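Local coordinates for DNA repair and telomere maintenance protein nbs1 (Schizosaccharomyces pombe, PDB 3HUF) that serves as the adaptor subunit of the MRN complex, its FHA and BRCT domains recognising phosphorylated partners such as Ctp1 during repair of DNA double-strand breaks, at residues P123-Q128 with V152-A157; Y167-K172 with Q296-I301. All blocks are in the same frame, centred on the assembly; numbering follows the deposited sequence.

Contact 1 (P123-Q128 with V152-A157); sequences PEMLSQ and VMNRQA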
# COMPACT_ATOMS: atom_id res chain seq x y z
N PRO A 123 -5.85 16.29 2.92
CA PRO A 123 -6.44 16.49 1.59
C PRO A 123 -5.61 17.36 0.64
O PRO A 123 -5.62 17.12 -0.57
CB PRO A 123 -7.78 17.17 1.89
CG PRO A 123 -8.00 17.01 3.36
CD PRO A 123 -6.67 16.89 3.98
N GLU A 124 -4.91 18.36 1.17
CA GLU A 124 -4.06 19.22 0.35
C GLU A 124 -2.81 18.45 -0.08
O GLU A 124 -2.30 18.66 -1.18
CB GLU A 124 -3.72 20.54 1.07
CG GLU A 124 -3.13 21.63 0.15
CD GLU A 124 -3.59 23.06 0.47
OE1 GLU A 124 -4.17 23.32 1.55
OE2 GLU A 124 -3.35 23.94 -0.38
N MET A 125 -2.36 17.54 0.78
CA MET A 125 -1.26 16.63 0.48
C MET A 125 -1.65 15.63 -0.62
O MET A 125 -0.91 15.42 -1.58
CB MET A 125 -0.88 15.87 1.74
CG MET A 125 0.03 16.63 2.66
SD MET A 125 1.68 15.95 2.54
CE MET A 125 1.78 15.09 4.11
N LEU A 126 -2.82 15.01 -0.46
CA LEU A 126 -3.36 14.13 -1.47
C LEU A 126 -3.47 14.82 -2.84
O LEU A 126 -3.01 14.27 -3.82
CB LEU A 126 -4.72 13.57 -1.04
CG LEU A 126 -5.40 12.57 -1.99
CD1 LEU A 126 -4.49 11.41 -2.36
CD2 LEU A 126 -6.68 12.03 -1.41
N SER A 127 -4.03 16.02 -2.89
CA SER A 127 -4.23 16.73 -4.16
C SER A 127 -2.90 17.11 -4.81
O SER A 127 -2.79 17.19 -6.03
CB SER A 127 -5.06 17.99 -3.96
OG SER A 127 -4.32 18.95 -3.23
N GLN A 128 -1.88 17.35 -4.00
CA GLN A 128 -0.59 17.71 -4.56
C GLN A 128 0.19 16.50 -5.11
O GLN A 128 0.87 16.62 -6.14
CB GLN A 128 0.21 18.55 -3.56
CG GLN A 128 1.51 17.95 -3.09
CD GLN A 128 2.40 19.00 -2.45
OE1 GLN A 128 1.93 19.90 -1.75
NE2 GLN A 128 3.71 18.89 -2.71
N VAL A 152 1.05 8.24 4.53
CA VAL A 152 1.83 9.47 4.56
C VAL A 152 1.36 10.38 5.67
O VAL A 152 0.29 10.97 5.56
CB VAL A 152 1.70 10.29 3.26
CG1 VAL A 152 2.69 11.46 3.27
CG2 VAL A 152 1.90 9.39 2.04
N MET A 153 2.16 10.51 6.73
CA MET A 153 1.82 11.45 7.81
C MET A 153 2.18 12.85 7.38
O MET A 153 3.11 13.02 6.58
CB MET A 153 2.59 11.10 9.09
CG MET A 153 4.04 10.82 8.86
SD MET A 153 5.11 10.89 10.32
CE MET A 153 4.16 10.11 11.56
N ASN A 154 1.46 13.85 7.90
CA ASN A 154 1.86 15.25 7.71
C ASN A 154 3.21 15.52 8.36
O ASN A 154 3.62 14.80 9.28
CB ASN A 154 0.83 16.25 8.27
CG ASN A 154 -0.58 16.00 7.76
OD1 ASN A 154 -0.79 15.35 6.73
ND2 ASN A 154 -1.58 16.52 8.51
N ARG A 155 3.89 16.55 7.86
CA ARG A 155 5.08 17.11 8.50
C ARG A 155 4.81 17.23 10.00
O ARG A 155 3.92 17.97 10.42
CB ARG A 155 5.37 18.49 7.92
CG ARG A 155 6.72 19.08 8.25
CD ARG A 155 6.82 20.51 7.71
NE ARG A 155 8.07 21.16 8.08
CZ ARG A 155 9.10 21.30 7.25
NH1 ARG A 155 9.02 20.84 6.00
NH2 ARG A 155 10.21 21.90 7.66
N GLN A 156 5.58 16.48 10.79
CA GLN A 156 5.40 16.44 12.25
C GLN A 156 5.93 17.71 12.85
O GLN A 156 6.96 17.72 13.56
CB GLN A 156 6.13 15.23 12.85
CG GLN A 156 5.55 14.75 14.17
CD GLN A 156 6.38 13.64 14.79
OE1 GLN A 156 6.60 12.60 14.17
NE2 GLN A 156 6.83 13.85 16.02
N ALA A 157 5.23 18.81 12.60
CA ALA A 157 5.79 20.15 12.75
C ALA A 157 6.09 20.52 14.21
O ALA A 157 5.75 21.61 14.65
CB ALA A 157 4.85 21.16 12.09
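In the first BRCT domain of Nbs1, a parallel four-stranded sheet carries helix 123-134 on one side, and here the first turns of that helix meet the chain leaving strand 150-152, through Met125 reaching across to Val152, Met153 and Asn154. Nearly all of the contact from the helix side is one methyl group. Met125 CE lies 3.5 Å from Met153 O and 3.6 Å from Asn154 CA, with Asn154 OD1 at 3.7 Å from the same CE. Val152 CG1, 3.8 Å from Met125 CE, supplies the apolar part of the contact. A methionine suits this place because the backbones are well separated, Met125 CA and Asn154 CA being 8.0 Å apart; its thioether chain, bent at chi2 (-106°) and again at chi3, spans the gap and lays its methyl against the backbone of Met153 and Asn154. Val152, a beta-branched residue suited to a strand, turns toward the helix and also packs on Ile118, Phe120 and Ile176, while Met153 points away. At the start of the helix Asn122 OD1 accepts from Met125 N. Further along, Ser127 OG donates back to Glu124 O over 2.9 Å, from above the carbonyl plane; Glu124 O accepts from both Ser127 OG and Gln128 N, which reach it from the same face of its plane. Since no hydrogen bond crosses between the segments, the join depends on van der Waals fit, with perhaps a slight electrostatic gain where the methyl beside sulfur faces two oxygens.

Contact 2 (Y167-K172 with Q296-I301); sequences YAFLKK and QLWKII
This is a buried hydrophobic contact between the two BRCT domains, in which Trp298 of helix 294-302 reaches Phe169 and Leu170 at the end of helix 163-170. It belongs to the helical interface characteristic of tandem BRCT repeats: the second helix of the first domain packs against the first and third helices of the second, here 238-246 and 294-302. Leu170 shows this directly, touching Leu243 and Leu246 as well as Trp298. The tryptophan leads with its six-membered ring. With CG anti to the backbone N (chi1 -173°), the indole extends from its helix and presents an edge. At that edge Trp298 CZ3 lies 3.7 Å from Leu170 CD1, and the neighbouring Trp298 CH2 is 3.8 Å from Phe169 CD2; both partners are near the indole plane. In direction, the side chains of Phe169 and Trp298 cross at about a right angle, though CH2 meets the phenyl ring only obliquely, whereas Leu170 and Trp298 run past one another in opposite directions. A large flat residue suits the site, being long enough to bridge helices whose backbones stay apart, and the branched leucine and aromatic phenylalanine fit round its end. Phe169 is backed by Phe205 and Ile209. Just beyond, a Schellman motif closes helix 163-170: Thr173 N bonds to Ala168 O and Lys172 N to Phe169 O, with Lys172 the C-prime residue at positive phi (67°). Ile301 CG2, one turn along from Trp298, rests 3.7 Å above one face of the indole, and NE1 of the buried Trp298 donates to Gln214 O.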
# COMPACT_ATOMS: atom_id res chain seq x y z
N TYR A 167 -3.42 4.96 14.10
CA TYR A 167 -4.10 3.81 13.54
C TYR A 167 -3.24 3.05 12.55
O TYR A 167 -3.14 1.83 12.64
CB TYR A 167 -5.42 4.23 12.90
CG TYR A 167 -6.29 3.05 12.51
CD1 TYR A 167 -6.54 2.01 13.42
CD2 TYR A 167 -6.87 2.98 11.25
CE1 TYR A 167 -7.33 0.93 13.07
CE2 TYR A 167 -7.67 1.90 10.90
CZ TYR A 167 -7.90 0.89 11.80
OH TYR A 167 -8.68 -0.18 11.41
N ALA A 168 -2.59 3.78 11.62
CA ALA A 168 -1.68 3.17 10.67
C ALA A 168 -0.55 2.43 11.37
O ALA A 168 -0.22 1.30 11.01
CB ALA A 168 -1.12 4.20 9.73
N PHE A 169 0.05 3.07 12.37
CA PHE A 169 1.10 2.44 13.16
C PHE A 169 0.66 1.10 13.76
O PHE A 169 1.38 0.10 13.70
CB PHE A 169 1.51 3.39 14.29
CG PHE A 169 2.72 2.94 15.04
CD1 PHE A 169 3.98 3.06 14.47
CD2 PHE A 169 2.60 2.42 16.32
CE1 PHE A 169 5.10 2.66 15.16
CE2 PHE A 169 3.72 2.02 17.02
CZ PHE A 169 4.97 2.14 16.44
N LEU A 170 -0.53 1.11 14.35
CA LEU A 170 -1.05 -0.06 15.05
C LEU A 170 -1.43 -1.22 14.13
O LEU A 170 -1.19 -2.37 14.49
CB LEU A 170 -2.23 0.33 15.93
CG LEU A 170 -1.82 1.02 17.23
CD1 LEU A 170 -3.01 1.69 17.85
CD2 LEU A 170 -1.23 0.00 18.19
N LYS A 171 -2.00 -0.93 12.96
CA LYS A 171 -2.33 -2.01 12.02
C LYS A 171 -1.13 -2.43 11.14
O LYS A 171 -1.29 -3.12 10.13
CB LYS A 171 -3.63 -1.75 11.22
CG LYS A 171 -3.86 -0.34 10.70
CD LYS A 171 -5.04 -0.30 9.72
CE LYS A 171 -4.96 0.91 8.77
NZ LYS A 171 -5.78 0.71 7.52
N LYS A 172 0.06 -2.00 11.55
CA LYS A 172 1.34 -2.40 10.95
C LYS A 172 1.57 -1.90 9.52
O LYS A 172 2.32 -2.50 8.74
CB LYS A 172 1.60 -3.90 11.10
CG LYS A 172 1.80 -4.31 12.56
CD LYS A 172 1.47 -5.78 12.80
CE LYS A 172 1.86 -6.19 14.20
NZ LYS A 172 1.79 -7.67 14.38
N GLN A 296 -5.69 11.61 23.78
CA GLN A 296 -5.29 11.55 25.19
C GLN A 296 -4.88 10.13 25.59
O GLN A 296 -3.96 9.94 26.38
CB GLN A 296 -6.43 12.04 26.08
CG GLN A 296 -6.59 13.56 26.10
CD GLN A 296 -7.93 14.01 26.69
OE1 GLN A 296 -8.99 13.53 26.29
NE2 GLN A 296 -7.88 14.94 27.64
N LEU A 297 -5.57 9.14 25.01
CA LEU A 297 -5.30 7.73 25.27
C LEU A 297 -3.94 7.29 24.72
O LEU A 297 -3.27 6.45 25.32
CB LEU A 297 -6.40 6.87 24.63
CG LEU A 297 -7.16 5.80 25.43
CD1 LEU A 297 -7.74 4.79 24.45
CD2 LEU A 297 -6.29 5.11 26.45
N TRP A 298 -3.55 7.84 23.57
CA TRP A 298 -2.24 7.58 22.95
C TRP A 298 -1.09 8.08 23.83
O TRP A 298 -0.07 7.41 23.96
CB TRP A 298 -2.18 8.23 21.57
CG TRP A 298 -0.96 7.91 20.74
CD1 TRP A 298 0.12 8.72 20.55
CD2 TRP A 298 -0.71 6.72 19.98
NE1 TRP A 298 1.03 8.11 19.71
CE2 TRP A 298 0.55 6.88 19.35
CE3 TRP A 298 -1.43 5.53 19.76
CZ2 TRP A 298 1.11 5.89 18.54
CZ3 TRP A 298 -0.86 4.55 18.94
CH2 TRP A 298 0.39 4.74 18.34
N LYS A 299 -1.28 9.25 24.44
CA LYS A 299 -0.28 9.81 25.36
C LYS A 299 0.05 8.86 26.50
O LYS A 299 1.21 8.74 26.90
CB LYS A 299 -0.74 11.17 25.90
CG LYS A 299 -0.94 12.21 24.81
CD LYS A 299 -1.10 13.61 25.35
CE LYS A 299 -1.07 14.62 24.21
NZ LYS A 299 -0.59 15.96 24.64
N ILE A 300 -0.97 8.18 27.01
CA ILE A 300 -0.82 7.20 28.09
C ILE A 300 -0.28 5.88 27.54
O ILE A 300 0.51 5.19 28.21
CB ILE A 300 -2.17 6.95 28.82
CG1 ILE A 300 -2.87 8.27 29.16
CG2 ILE A 300 -1.96 6.13 30.09
CD1 ILE A 300 -4.34 8.12 29.57
N ILE A 301 -0.69 5.53 26.33
CA ILE A 301 -0.36 4.24 25.72
C ILE A 301 1.14 4.12 25.42
O ILE A 301 1.68 3.01 25.33
CB ILE A 301 -1.25 4.00 24.48
CG1 ILE A 301 -2.04 2.72 24.65
CG2 ILE A 301 -0.47 4.07 23.16
CD1 ILE A 301 -3.50 2.98 24.56

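Contact 1 lies within the first BRCT domain, whereas contact 2 joins that domain to the second. Their centres are 19 Å apart and their nearest atoms about 7 Å apart, without touching. Along the chain they follow in series, 123-128 with 152-157 closing before 167-172 begins. Two neighbouring residues, Gln214 and Phe215, touch both contacts: Phe215 packs on Met153 of contact 1 and its ring meets that of Phe169 in contact 2, while Gln214, the partner of the indole, also touches Gln156 of contact 1. Both contacts concern how the BRCT pair is built: one within the first domain, the other between the two.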